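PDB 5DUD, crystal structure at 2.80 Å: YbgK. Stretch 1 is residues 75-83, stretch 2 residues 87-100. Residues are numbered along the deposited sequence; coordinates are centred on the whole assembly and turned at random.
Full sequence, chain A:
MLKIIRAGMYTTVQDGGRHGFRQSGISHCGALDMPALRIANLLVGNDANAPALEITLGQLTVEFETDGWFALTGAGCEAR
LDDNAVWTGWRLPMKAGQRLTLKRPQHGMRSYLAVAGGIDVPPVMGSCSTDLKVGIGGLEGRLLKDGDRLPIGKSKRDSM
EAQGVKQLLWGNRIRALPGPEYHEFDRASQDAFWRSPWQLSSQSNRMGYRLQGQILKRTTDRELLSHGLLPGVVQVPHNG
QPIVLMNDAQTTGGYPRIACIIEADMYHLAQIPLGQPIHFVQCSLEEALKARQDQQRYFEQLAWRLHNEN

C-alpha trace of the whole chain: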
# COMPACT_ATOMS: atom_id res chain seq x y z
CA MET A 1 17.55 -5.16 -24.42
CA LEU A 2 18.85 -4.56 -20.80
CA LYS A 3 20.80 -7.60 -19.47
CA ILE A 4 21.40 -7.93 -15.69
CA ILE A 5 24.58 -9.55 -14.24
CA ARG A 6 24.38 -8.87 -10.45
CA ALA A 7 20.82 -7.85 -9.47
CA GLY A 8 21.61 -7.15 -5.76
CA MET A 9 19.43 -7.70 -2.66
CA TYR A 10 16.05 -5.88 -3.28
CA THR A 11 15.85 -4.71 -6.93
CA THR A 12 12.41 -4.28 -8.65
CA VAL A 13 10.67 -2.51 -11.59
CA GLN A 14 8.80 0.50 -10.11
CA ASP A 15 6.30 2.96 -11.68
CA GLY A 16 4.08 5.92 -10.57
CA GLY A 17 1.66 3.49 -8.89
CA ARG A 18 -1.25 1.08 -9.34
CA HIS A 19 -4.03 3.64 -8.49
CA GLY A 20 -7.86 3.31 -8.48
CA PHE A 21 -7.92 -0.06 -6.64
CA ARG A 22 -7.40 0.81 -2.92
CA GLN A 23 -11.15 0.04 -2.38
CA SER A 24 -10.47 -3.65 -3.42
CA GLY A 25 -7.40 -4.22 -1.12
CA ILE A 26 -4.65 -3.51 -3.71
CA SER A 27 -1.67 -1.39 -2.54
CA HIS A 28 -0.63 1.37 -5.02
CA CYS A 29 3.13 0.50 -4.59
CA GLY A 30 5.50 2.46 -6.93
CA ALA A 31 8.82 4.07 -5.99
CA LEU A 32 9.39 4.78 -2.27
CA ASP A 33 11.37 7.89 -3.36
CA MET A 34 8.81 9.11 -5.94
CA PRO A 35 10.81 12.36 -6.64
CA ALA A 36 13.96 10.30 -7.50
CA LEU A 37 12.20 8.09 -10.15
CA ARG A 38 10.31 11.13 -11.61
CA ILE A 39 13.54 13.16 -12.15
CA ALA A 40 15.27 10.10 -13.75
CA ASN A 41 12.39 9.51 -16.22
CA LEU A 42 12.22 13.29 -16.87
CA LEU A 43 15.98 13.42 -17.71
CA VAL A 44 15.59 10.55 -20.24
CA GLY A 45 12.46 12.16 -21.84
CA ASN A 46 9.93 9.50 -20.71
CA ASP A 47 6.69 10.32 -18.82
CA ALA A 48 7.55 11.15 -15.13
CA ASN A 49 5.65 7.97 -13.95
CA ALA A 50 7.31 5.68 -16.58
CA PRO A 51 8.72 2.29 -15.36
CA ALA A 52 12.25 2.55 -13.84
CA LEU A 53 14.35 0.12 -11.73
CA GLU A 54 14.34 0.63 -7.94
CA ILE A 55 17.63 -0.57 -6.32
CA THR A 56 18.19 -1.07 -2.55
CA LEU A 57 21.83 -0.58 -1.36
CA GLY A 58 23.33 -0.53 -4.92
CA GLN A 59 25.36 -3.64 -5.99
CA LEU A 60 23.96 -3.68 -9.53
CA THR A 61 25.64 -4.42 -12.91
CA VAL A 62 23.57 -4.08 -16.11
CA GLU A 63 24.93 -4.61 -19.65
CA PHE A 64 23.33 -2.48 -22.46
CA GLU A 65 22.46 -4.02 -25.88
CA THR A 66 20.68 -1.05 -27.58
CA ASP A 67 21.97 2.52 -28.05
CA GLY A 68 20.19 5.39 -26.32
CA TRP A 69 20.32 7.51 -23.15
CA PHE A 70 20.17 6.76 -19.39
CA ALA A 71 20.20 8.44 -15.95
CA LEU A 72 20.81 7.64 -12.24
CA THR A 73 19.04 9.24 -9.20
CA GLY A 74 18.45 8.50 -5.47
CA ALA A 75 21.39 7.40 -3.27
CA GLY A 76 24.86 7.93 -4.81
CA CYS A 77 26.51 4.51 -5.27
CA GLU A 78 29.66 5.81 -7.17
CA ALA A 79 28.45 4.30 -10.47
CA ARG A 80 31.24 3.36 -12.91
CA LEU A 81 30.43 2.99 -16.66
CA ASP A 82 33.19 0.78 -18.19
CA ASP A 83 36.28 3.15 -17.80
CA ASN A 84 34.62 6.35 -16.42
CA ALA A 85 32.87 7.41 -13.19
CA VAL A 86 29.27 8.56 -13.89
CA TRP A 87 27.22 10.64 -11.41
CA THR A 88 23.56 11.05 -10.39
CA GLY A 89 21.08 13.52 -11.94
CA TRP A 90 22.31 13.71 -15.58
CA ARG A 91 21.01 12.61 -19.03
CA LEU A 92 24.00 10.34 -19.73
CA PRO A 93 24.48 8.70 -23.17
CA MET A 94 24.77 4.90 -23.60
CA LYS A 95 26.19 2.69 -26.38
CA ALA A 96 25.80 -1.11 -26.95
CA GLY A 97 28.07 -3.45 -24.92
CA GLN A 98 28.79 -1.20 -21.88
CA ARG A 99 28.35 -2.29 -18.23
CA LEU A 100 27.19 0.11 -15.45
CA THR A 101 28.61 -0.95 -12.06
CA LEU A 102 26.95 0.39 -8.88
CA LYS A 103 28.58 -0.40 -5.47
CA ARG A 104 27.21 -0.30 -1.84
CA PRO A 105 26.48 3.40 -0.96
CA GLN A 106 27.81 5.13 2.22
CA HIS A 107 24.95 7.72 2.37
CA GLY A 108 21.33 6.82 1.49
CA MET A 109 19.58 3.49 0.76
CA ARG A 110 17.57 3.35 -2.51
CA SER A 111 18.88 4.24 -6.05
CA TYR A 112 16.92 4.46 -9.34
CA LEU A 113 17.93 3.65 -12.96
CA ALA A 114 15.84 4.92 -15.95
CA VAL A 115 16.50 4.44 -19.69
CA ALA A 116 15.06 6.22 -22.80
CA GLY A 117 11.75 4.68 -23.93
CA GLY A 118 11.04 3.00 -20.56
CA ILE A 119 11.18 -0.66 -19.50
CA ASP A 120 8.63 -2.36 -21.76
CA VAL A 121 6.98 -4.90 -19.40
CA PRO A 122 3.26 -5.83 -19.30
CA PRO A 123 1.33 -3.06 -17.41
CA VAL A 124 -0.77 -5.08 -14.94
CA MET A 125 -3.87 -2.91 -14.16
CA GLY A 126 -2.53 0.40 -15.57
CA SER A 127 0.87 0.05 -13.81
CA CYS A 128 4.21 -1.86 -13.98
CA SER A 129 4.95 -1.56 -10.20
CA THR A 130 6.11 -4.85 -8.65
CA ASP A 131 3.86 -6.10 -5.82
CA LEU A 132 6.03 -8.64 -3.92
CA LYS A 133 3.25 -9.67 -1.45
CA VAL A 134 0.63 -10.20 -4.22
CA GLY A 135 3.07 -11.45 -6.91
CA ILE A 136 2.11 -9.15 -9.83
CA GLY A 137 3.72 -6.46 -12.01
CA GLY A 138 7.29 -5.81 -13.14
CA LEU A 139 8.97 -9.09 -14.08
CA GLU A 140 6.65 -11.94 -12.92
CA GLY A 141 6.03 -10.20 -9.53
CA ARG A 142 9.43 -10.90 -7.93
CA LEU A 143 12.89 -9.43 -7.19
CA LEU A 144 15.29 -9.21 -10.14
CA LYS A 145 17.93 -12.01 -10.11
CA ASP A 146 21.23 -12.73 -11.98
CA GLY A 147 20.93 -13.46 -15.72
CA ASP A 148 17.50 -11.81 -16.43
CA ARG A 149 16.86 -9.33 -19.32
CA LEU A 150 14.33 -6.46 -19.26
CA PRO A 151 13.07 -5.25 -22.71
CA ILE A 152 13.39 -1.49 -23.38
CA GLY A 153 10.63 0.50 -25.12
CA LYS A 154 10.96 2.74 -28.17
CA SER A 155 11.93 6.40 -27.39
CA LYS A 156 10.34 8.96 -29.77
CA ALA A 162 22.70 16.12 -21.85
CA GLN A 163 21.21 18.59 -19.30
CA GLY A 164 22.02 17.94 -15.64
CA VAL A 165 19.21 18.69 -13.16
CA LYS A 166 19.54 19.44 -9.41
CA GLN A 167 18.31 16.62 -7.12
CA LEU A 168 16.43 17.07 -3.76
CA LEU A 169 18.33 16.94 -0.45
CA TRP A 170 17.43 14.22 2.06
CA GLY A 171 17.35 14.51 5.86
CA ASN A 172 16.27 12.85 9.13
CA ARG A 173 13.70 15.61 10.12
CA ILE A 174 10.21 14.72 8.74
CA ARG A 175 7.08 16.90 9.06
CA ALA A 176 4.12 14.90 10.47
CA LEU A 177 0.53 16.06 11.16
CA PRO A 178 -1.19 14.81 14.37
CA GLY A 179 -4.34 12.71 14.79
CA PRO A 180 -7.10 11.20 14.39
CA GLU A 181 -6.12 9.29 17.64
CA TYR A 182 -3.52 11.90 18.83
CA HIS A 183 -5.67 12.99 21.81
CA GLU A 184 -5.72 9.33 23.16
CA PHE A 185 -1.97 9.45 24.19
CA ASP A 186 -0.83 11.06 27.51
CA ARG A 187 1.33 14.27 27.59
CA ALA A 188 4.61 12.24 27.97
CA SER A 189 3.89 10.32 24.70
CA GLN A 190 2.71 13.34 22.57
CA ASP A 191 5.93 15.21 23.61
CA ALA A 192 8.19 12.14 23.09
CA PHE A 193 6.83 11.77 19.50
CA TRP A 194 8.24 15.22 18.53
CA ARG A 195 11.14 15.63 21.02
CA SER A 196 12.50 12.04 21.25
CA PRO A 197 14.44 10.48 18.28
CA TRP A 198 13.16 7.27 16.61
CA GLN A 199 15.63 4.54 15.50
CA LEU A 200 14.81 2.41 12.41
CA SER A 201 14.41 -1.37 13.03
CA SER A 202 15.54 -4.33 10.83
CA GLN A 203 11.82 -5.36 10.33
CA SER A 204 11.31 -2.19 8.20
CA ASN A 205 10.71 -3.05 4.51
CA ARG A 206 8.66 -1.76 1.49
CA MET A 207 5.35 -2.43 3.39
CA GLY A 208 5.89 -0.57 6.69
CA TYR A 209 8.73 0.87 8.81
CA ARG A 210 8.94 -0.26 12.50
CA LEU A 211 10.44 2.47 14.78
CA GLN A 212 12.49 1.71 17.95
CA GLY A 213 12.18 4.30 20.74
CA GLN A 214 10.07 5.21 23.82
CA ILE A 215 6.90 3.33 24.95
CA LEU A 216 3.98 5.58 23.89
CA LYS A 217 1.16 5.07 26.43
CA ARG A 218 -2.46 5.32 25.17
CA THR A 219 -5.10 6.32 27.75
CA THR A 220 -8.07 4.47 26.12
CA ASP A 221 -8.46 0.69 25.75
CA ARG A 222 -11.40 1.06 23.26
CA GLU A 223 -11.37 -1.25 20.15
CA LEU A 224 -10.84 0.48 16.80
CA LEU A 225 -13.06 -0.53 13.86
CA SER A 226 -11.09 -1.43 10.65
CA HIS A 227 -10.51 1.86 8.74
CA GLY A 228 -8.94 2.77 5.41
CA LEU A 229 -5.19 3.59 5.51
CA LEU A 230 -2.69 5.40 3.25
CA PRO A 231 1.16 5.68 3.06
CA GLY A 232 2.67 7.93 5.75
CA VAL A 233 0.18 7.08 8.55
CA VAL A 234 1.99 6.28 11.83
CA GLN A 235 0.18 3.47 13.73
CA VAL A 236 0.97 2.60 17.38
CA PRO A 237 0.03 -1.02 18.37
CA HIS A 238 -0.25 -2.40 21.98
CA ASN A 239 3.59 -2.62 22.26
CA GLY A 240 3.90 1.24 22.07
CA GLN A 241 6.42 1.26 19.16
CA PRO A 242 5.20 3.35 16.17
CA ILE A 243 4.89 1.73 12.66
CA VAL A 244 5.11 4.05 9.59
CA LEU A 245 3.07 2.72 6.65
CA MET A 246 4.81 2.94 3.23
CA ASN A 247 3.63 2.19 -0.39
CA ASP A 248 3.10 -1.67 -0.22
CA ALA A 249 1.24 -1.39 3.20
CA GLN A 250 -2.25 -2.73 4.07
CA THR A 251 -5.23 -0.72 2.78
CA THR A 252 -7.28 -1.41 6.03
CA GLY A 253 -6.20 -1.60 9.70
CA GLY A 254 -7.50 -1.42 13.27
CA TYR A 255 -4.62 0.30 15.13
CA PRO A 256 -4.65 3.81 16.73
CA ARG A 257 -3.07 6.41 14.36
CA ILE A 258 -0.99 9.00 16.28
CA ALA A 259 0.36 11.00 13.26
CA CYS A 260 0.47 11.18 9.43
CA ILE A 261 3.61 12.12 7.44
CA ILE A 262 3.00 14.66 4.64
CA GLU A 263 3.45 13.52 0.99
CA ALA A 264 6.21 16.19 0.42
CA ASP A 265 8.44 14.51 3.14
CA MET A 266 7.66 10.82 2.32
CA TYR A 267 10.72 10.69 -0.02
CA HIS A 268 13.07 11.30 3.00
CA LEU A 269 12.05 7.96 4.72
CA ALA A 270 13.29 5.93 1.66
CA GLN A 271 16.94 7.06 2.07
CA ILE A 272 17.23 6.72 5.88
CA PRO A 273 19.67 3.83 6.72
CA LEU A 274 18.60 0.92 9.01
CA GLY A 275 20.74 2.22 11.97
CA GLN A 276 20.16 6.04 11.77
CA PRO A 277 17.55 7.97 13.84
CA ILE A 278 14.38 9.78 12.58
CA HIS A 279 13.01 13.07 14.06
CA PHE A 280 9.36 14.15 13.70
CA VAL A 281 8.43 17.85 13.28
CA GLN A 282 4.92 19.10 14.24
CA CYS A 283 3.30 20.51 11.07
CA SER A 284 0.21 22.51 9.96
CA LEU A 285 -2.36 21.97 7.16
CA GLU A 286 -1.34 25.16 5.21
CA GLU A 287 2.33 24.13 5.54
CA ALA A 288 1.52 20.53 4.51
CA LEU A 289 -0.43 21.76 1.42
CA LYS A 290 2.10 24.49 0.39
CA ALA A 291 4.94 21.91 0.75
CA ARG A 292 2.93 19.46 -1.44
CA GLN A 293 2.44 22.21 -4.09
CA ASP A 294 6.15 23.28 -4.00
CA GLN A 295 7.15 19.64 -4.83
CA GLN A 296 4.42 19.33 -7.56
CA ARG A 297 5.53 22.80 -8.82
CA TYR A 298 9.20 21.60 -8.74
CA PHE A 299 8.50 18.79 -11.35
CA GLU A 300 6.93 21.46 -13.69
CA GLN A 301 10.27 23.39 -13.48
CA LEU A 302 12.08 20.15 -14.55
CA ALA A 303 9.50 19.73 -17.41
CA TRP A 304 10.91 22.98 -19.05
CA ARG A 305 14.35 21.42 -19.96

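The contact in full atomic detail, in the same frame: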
# COMPACT_ATOMS: atom_id res chain seq x y z
N ALA A 75 20.14 7.47 -4.02
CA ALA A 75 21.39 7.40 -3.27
C ALA A 75 22.59 7.22 -4.21
O ALA A 75 22.53 6.37 -5.11
CB ALA A 75 21.34 6.26 -2.27
N GLY A 76 23.65 7.99 -3.99
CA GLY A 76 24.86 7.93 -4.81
C GLY A 76 25.70 6.71 -4.49
O GLY A 76 26.27 6.62 -3.40
N CYS A 77 25.78 5.76 -5.45
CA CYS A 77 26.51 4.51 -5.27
C CYS A 77 27.88 4.51 -5.98
O CYS A 77 28.50 3.45 -6.04
CB CYS A 77 25.66 3.35 -5.78
SG CYS A 77 23.98 3.29 -5.12
N GLU A 78 28.37 5.69 -6.46
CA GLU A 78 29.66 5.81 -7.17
C GLU A 78 29.64 4.92 -8.42
O GLU A 78 30.50 4.06 -8.60
CB GLU A 78 30.85 5.47 -6.24
CG GLU A 78 30.78 6.10 -4.86
CD GLU A 78 30.25 5.21 -3.76
OE1 GLU A 78 30.89 4.17 -3.47
OE2 GLU A 78 29.19 5.54 -3.18
N ALA A 79 28.62 5.11 -9.27
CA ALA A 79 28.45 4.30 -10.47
C ALA A 79 29.61 4.48 -11.43
O ALA A 79 30.03 5.61 -11.67
CB ALA A 79 27.15 4.65 -11.17
N ARG A 80 30.15 3.36 -11.94
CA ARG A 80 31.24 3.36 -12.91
C ARG A 80 30.74 2.71 -14.20
O ARG A 80 30.24 1.59 -14.15
CB ARG A 80 32.49 2.63 -12.36
CG ARG A 80 33.68 3.56 -12.11
CD ARG A 80 34.96 2.81 -11.82
NE ARG A 80 36.08 3.72 -11.57
CZ ARG A 80 36.85 4.29 -12.50
NH1 ARG A 80 36.64 4.04 -13.79
NH2 ARG A 80 37.84 5.11 -12.14
N LEU A 81 30.82 3.46 -15.32
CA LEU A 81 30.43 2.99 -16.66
C LEU A 81 31.68 2.65 -17.48
O LEU A 81 32.30 3.53 -18.07
CB LEU A 81 29.59 4.08 -17.37
CG LEU A 81 29.06 3.75 -18.79
CD1 LEU A 81 28.03 2.63 -18.77
CD2 LEU A 81 28.43 4.98 -19.45
N ASP A 82 32.04 1.35 -17.49
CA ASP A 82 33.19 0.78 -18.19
C ASP A 82 34.53 1.38 -17.67
O ASP A 82 35.12 0.78 -16.78
CB ASP A 82 33.08 0.91 -19.74
CG ASP A 82 32.53 -0.30 -20.50
OD1 ASP A 82 31.82 -1.14 -19.88
OD2 ASP A 82 32.77 -0.39 -21.72
N ASP A 83 35.00 2.54 -18.20
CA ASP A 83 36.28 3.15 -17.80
C ASP A 83 36.13 4.60 -17.31
O ASP A 83 37.12 5.34 -17.25
CB ASP A 83 37.30 3.08 -18.97
CG ASP A 83 36.92 3.83 -20.24
OD1 ASP A 83 36.11 3.28 -21.02
OD2 ASP A 83 37.42 4.95 -20.44
N TRP A 87 27.88 10.12 -12.61
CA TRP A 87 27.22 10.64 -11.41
C TRP A 87 25.71 10.82 -11.60
O TRP A 87 25.19 10.78 -12.71
CB TRP A 87 27.89 11.94 -10.99
CG TRP A 87 29.23 11.68 -10.37
CD1 TRP A 87 29.48 11.15 -9.14
CD2 TRP A 87 30.51 11.85 -11.00
NE1 TRP A 87 30.83 11.00 -8.95
CE2 TRP A 87 31.49 11.44 -10.07
CE3 TRP A 87 30.92 12.35 -12.24
CZ2 TRP A 87 32.86 11.50 -10.36
CZ3 TRP A 87 32.28 12.41 -12.52
CH2 TRP A 87 33.23 11.97 -11.59
N THR A 88 25.02 10.99 -10.46
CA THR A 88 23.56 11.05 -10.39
C THR A 88 22.96 12.41 -10.79
O THR A 88 23.48 13.47 -10.43
CB THR A 88 23.10 10.71 -8.96
OG1 THR A 88 23.69 11.63 -8.04
CG2 THR A 88 23.46 9.29 -8.55
N GLY A 89 21.84 12.35 -11.51
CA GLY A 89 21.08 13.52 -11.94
C GLY A 89 21.51 14.12 -13.26
O GLY A 89 21.51 15.35 -13.39
N TRP A 90 21.84 13.28 -14.25
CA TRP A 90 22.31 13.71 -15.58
C TRP A 90 21.75 12.82 -16.69
O TRP A 90 21.65 11.61 -16.48
CB TRP A 90 23.85 13.65 -15.61
CG TRP A 90 24.50 14.94 -15.25
CD1 TRP A 90 24.66 15.46 -13.99
CD2 TRP A 90 25.11 15.87 -16.15
NE1 TRP A 90 25.33 16.66 -14.06
CE2 TRP A 90 25.64 16.93 -15.37
CE3 TRP A 90 25.30 15.90 -17.54
CZ2 TRP A 90 26.29 18.02 -15.94
CZ3 TRP A 90 25.97 16.97 -18.10
CH2 TRP A 90 26.45 18.02 -17.31
N ARG A 91 21.44 13.40 -17.87
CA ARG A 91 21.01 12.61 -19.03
C ARG A 91 22.29 12.10 -19.69
O ARG A 91 22.91 12.80 -20.48
CB ARG A 91 20.12 13.42 -20.02
CG ARG A 91 19.96 12.72 -21.39
CD ARG A 91 18.87 13.23 -22.32
NE ARG A 91 19.02 14.64 -22.71
CZ ARG A 91 18.44 15.69 -22.12
NH1 ARG A 91 17.64 15.52 -21.07
NH2 ARG A 91 18.65 16.92 -22.58
N LEU A 92 22.75 10.92 -19.25
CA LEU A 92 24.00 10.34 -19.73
C LEU A 92 23.75 9.51 -20.99
O LEU A 92 22.73 8.83 -21.07
CB LEU A 92 24.63 9.48 -18.63
CG LEU A 92 24.94 10.19 -17.32
CD1 LEU A 92 25.31 9.20 -16.26
CD2 LEU A 92 26.04 11.24 -17.51
N PRO A 93 24.68 9.53 -21.97
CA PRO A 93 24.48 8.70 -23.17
C PRO A 93 24.91 7.25 -22.95
O PRO A 93 25.78 7.00 -22.11
CB PRO A 93 25.38 9.40 -24.19
CG PRO A 93 26.52 9.89 -23.38
CD PRO A 93 25.95 10.27 -22.04
N MET A 94 24.36 6.30 -23.71
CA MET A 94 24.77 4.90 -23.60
C MET A 94 24.88 4.27 -24.98
O MET A 94 24.09 4.57 -25.87
CB MET A 94 23.81 4.08 -22.72
CG MET A 94 22.36 4.14 -23.13
SD MET A 94 21.39 2.88 -22.28
CE MET A 94 20.16 2.47 -23.53
N LYS A 95 25.91 3.43 -25.15
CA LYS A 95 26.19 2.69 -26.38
C LYS A 95 25.91 1.21 -26.08
O LYS A 95 25.59 0.88 -24.94
CB LYS A 95 27.66 2.92 -26.84
CG LYS A 95 28.22 4.34 -26.61
CD LYS A 95 28.32 5.17 -27.88
CE LYS A 95 28.86 6.57 -27.61
NZ LYS A 95 30.18 6.79 -28.24
N ALA A 96 26.02 0.33 -27.10
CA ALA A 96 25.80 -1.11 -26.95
C ALA A 96 27.08 -1.85 -26.52
O ALA A 96 28.14 -1.63 -27.11
CB ALA A 96 25.29 -1.69 -28.27
N GLY A 97 26.96 -2.68 -25.49
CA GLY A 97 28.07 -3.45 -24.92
C GLY A 97 28.80 -2.82 -23.76
O GLY A 97 29.93 -3.22 -23.48
N GLN A 98 28.17 -1.87 -23.03
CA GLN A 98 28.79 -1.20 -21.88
C GLN A 98 28.10 -1.62 -20.59
O GLN A 98 26.88 -1.67 -20.55
CB GLN A 98 28.70 0.32 -22.04
CG GLN A 98 29.19 0.85 -23.38
CD GLN A 98 29.53 2.32 -23.30
OE1 GLN A 98 28.74 3.19 -23.69
NE2 GLN A 98 30.70 2.63 -22.75
N ARG A 99 28.88 -1.92 -19.54
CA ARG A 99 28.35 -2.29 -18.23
C ARG A 99 28.37 -1.09 -17.30
O ARG A 99 29.32 -0.31 -17.36
CB ARG A 99 29.18 -3.42 -17.60
CG ARG A 99 29.08 -4.73 -18.35
CD ARG A 99 29.73 -5.85 -17.54
NE ARG A 99 29.42 -7.17 -18.08
CZ ARG A 99 29.68 -8.33 -17.47
NH1 ARG A 99 30.24 -8.34 -16.26
NH2 ARG A 99 29.36 -9.48 -18.04
N LEU A 100 27.33 -0.95 -16.46
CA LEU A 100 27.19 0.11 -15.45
C LEU A 100 27.30 -0.54 -14.08
O LEU A 100 26.38 -1.26 -13.68
CB LEU A 100 25.83 0.82 -15.63
CG LEU A 100 25.49 1.95 -14.66
CD1 LEU A 100 26.26 3.21 -15.00
CD2 LEU A 100 24.00 2.21 -14.67

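Residues 75-83 and 87-100 of YbgK meet at two places, a light touch near the start of stretch 2 and a firmer antiparallel pairing at its end, and together they bury 502 Å² counted over both sides. At the start, W87 lies across from A79 with CA atoms 6.5 Å apart; its CA-to-CB bond points away and, although the end of the side chain comes nearer, no atom makes a close contact with stretch 1. T88 follows with its CB directed toward stretch 1. Its chi1 of 58° (p) accompanies a methyl contact with the backbone of G76, T88 CG2 to G76 CA at 4.2 Å, a loose van der Waals touch; T88 OG1 is hydrogen-bonded elsewhere in the structure. G76 has no side chain, although a CB would have room here, so its small size is not demanded by this contact.

From G89 to R91 the chain swings out of reach. G89, at phi 88°, adopts a backbone conformation that favours glycine regardless of the neighbouring stretch. The strand containing L92 to M94 brings the chain back, but its one close approach is a loose one, P93 O to L81 CD2 at 4.3 Å. K95 and A96 are out of reach of stretch 1. Across this turn K95 N donates to Q98 OE1 at 3.2 Å, a bond within stretch 2 that ties the end of the Q98 side chain to the backbone of K95. G97, with phi/psi of 94/22, takes angles at which a CB would jam against the preceding carbonyl, a constraint of the local turn.

Q98 points its CB toward stretch 1, and its aliphatic part packs on L81, with Q98 CB 4.1 Å from L81 CD1. Its CA also lies 3.6 Å from D82 OD1, placing the carboxylate beside the backbone as the chain enters R99. There the polar link is made: R99 N donates to D82 OD1 at 3.1 Å with a nearly straight angle of 161°, while D82 N returns a weak bond to R99 O at 3.2 Å, bent to 134°. D82 thus uses both side chain and backbone on one residue, whereas R99 answers with backbone alone; the end of its side chain leads away. The same R99 O also receives a CA-H...O contact from L81 CA at 3.6 Å and lies 3.5 Å from L81 CD1.

L100 completes the walk as the partner of L81 in an antiparallel, non-hydrogen-bonded pair. Their CA atoms are only 4.5 Å apart, and both side chains lie on the same face of the sheet. L100 CD1 reaches L81 CB at 4.2 Å and A79 CB, also at 4.2 Å, so one methyl touches two residues of stretch 1 and forms a small apolar cluster. L100 is buried, as is A79, whose CB points toward stretch 2. Hydrophobic packing on this face complements the two hydrogen bonds between D82 and R99, one to the carboxylate and one weak and backbone to backbone.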